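Local coordinates for phage terminase large subunit (Thermus phage P7426, PDB 4ZNJ), which probably acts as the ATP-driven motor that pumps viral DNA into empty capsids and as the endonuclease that cuts the viral genome to start and end packaging, this chain being its ATPase domain, at residues Ile70-Tyr75 and Ile152-Ala157. The protein carries 1 engineered substitution. Sequence-based numbering, arbitrary orientation.
Sequences IIAPTY and ILDEAA
Ile71 joins two parallel strands through both its N-H and its C=O, which point to the same neighbouring strand and straddle Leu153: its N donates to Ile152 O at 2.9 Å, and its O accepts from Asp154 N at 2.9 Å. Both bonds are nearly straight, with N-H...O angles of 169° and 174°. The isoleucines and Leu153 fill the two buried faces of the sheet. On one face, Ile70 CG1, anti to the backbone N (chi1 -176°), reaches across to Ile152 CB at 3.9 Å. On the other face, Ile71 and Leu153 lie side by side, CG2 of Ile71 meeting CG of Leu153 at 3.8 Å. Where the strands end, small Ala72 brings its CB to 4.2 Å from Asp154 CB, and Pro73, with no N-H to give, stands where the pairing stops, its CD 3.4 Å from Asp154 O and its ring beside Glu155 CB.

Ile152-Glu155 belong to the predicted Walker B motif, whose two acidic residues come just after strand 150-153. Asp154 is a magnesium ligand, although no metal is bound here; its OD2 accepts a hydrogen bond from Gln77, and Lys48 makes a long, weak ion pair with OD1. Glu155, the predicted catalytic residue, turns its carboxylate away from Pro73, and its OE1 is hydrogen-bonded to Thr184 OG1. Thr74 N-caps helix 75-92, which packs over Ile70, Ala72 and Asp154, while helix 190-197 touches Leu153. Strands 126-136 and 178-183 flank the pair within the central sheet of this P-loop ATPase fold.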
loop_
_atom_site.group_PDB
_atom_site.type_symbol
_atom_site.label_atom_id
_atom_site.label_comp_id
_atom_site.label_asym_id
_atom_site.label_seq_id
_atom_site.Cartn_x
_atom_site.Cartn_y
_atom_site.Cartn_z
ATOM N N ILE A 70 0.274 7.972 -1.638
ATOM C CA ILE A 70 1.057 7.109 -0.771
ATOM C C ILE A 70 1.769 7.994 0.229
ATOM O O ILE A 70 2.471 8.931 -0.139
ATOM C CB ILE A 70 2.072 6.214 -1.548
ATOM C CG1 ILE A 70 2.786 5.250 -0.590
ATOM C CG2 ILE A 70 3.078 7.018 -2.337
ATOM C CD1 ILE A 70 4.066 5.814 0.085
ATOM N N ILE A 71 1.579 7.694 1.505
ATOM C CA ILE A 71 2.189 8.487 2.553
ATOM C C ILE A 71 3.035 7.589 3.439
ATOM O O ILE A 71 2.690 6.433 3.687
ATOM C CB ILE A 71 1.131 9.250 3.381
ATOM C CG1 ILE A 71 1.787 9.920 4.585
ATOM C CG2 ILE A 71 0.027 8.330 3.824
ATOM C CD1 ILE A 71 0.933 10.962 5.240
ATOM N N ALA A 72 4.172 8.127 3.865
ATOM C CA ALA A 72 5.087 7.441 4.760
ATOM C C ALA A 72 5.592 8.440 5.802
ATOM O O ALA A 72 5.310 9.630 5.701
ATOM C CB ALA A 72 6.234 6.833 3.977
ATOM N N PRO A 73 6.313 7.961 6.825
ATOM C CA PRO A 73 6.827 8.884 7.839
ATOM C C PRO A 73 7.708 9.987 7.258
ATOM O O PRO A 73 7.687 11.106 7.764
ATOM C CB PRO A 73 7.624 7.961 8.761
ATOM C CG PRO A 73 6.922 6.671 8.666
ATOM C CD PRO A 73 6.498 6.558 7.234
ATOM N N THR A 74 8.446 9.673 6.200
ATOM C CA THR A 74 9.342 10.631 5.563
ATOM C C THR A 74 9.211 10.615 4.049
ATOM O O THR A 74 8.763 9.628 3.465
ATOM C CB THR A 74 10.790 10.337 5.919
ATOM O OG1 THR A 74 11.179 9.077 5.356
ATOM C CG2 THR A 74 10.949 10.281 7.418
ATOM N N TYR A 75 9.619 11.709 3.413
ATOM C CA TYR A 75 9.591 11.805 1.957
ATOM C C TYR A 75 10.517 10.769 1.323
ATOM O O TYR A 75 10.287 10.331 0.201
ATOM C CB TYR A 75 9.979 13.222 1.499
ATOM C CG TYR A 75 8.791 14.140 1.252
ATOM C CD1 TYR A 75 7.697 13.708 0.505
ATOM C CD2 TYR A 75 8.757 15.430 1.767
ATOM C CE1 TYR A 75 6.606 14.531 0.277
ATOM C CE2 TYR A 75 7.665 16.264 1.541
ATOM C CZ TYR A 75 6.593 15.803 0.797
ATOM O OH TYR A 75 5.501 16.609 0.561
ATOM N N ILE A 152 -2.416 4.618 0.255
ATOM C CA ILE A 152 -1.491 3.659 0.852
ATOM C C ILE A 152 -0.730 4.298 2.017
ATOM O O ILE A 152 -0.120 5.368 1.866
ATOM C CB ILE A 152 -0.501 3.135 -0.192
ATOM C CG1 ILE A 152 -1.277 2.422 -1.309
ATOM C CG2 ILE A 152 0.520 2.199 0.458
ATOM C CD1 ILE A 152 -0.539 2.290 -2.622
ATOM N N LEU A 153 -0.781 3.645 3.179
ATOM C CA LEU A 153 0.001 4.064 4.341
ATOM C C LEU A 153 1.156 3.108 4.548
ATOM O O LEU A 153 0.945 1.948 4.906
ATOM C CB LEU A 153 -0.863 4.118 5.599
ATOM C CG LEU A 153 -1.588 5.446 5.794
ATOM C CD1 LEU A 153 -2.722 5.590 4.807
ATOM C CD2 LEU A 153 -2.091 5.583 7.211
ATOM N N ASP A 154 2.368 3.594 4.305
ATOM C CA ASP A 154 3.575 2.782 4.421
ATOM C C ASP A 154 4.261 3.054 5.750
ATOM O O ASP A 154 4.342 4.200 6.183
ATOM C CB ASP A 154 4.533 3.070 3.263
ATOM C CG ASP A 154 5.729 2.136 3.250
ATOM O OD1 ASP A 154 5.522 0.910 3.383
ATOM O OD2 ASP A 154 6.869 2.628 3.116
ATOM N N GLU A 155 4.775 1.990 6.366
ATOM C CA GLU A 155 5.194 2.000 7.767
ATOM C C GLU A 155 4.203 2.788 8.622
ATOM O O GLU A 155 4.563 3.754 9.303
ATOM C CB GLU A 155 6.611 2.563 7.916
ATOM C CG GLU A 155 7.717 1.600 7.452
ATOM C CD GLU A 155 7.473 0.136 7.871
ATOM O OE1 GLU A 155 8.017 -0.282 8.922
ATOM O OE2 GLU A 155 6.739 -0.591 7.146
ATOM N N ALA A 156 2.952 2.339 8.583
ATOM C CA ALA A 156 1.835 3.022 9.227
ATOM C C ALA A 156 1.966 3.121 10.757
ATOM O O ALA A 156 1.501 4.078 11.364
ATOM C CB ALA A 156 0.539 2.318 8.856
ATOM N N ALA A 157 2.598 2.135 11.382
ATOM C CA ALA A 157 2.719 2.121 12.834
ATOM C C ALA A 157 3.617 3.265 13.333
ATOM O O ALA A 157 3.598 3.605 14.520
ATOM C CB ALA A 157 3.250 0.770 13.298
#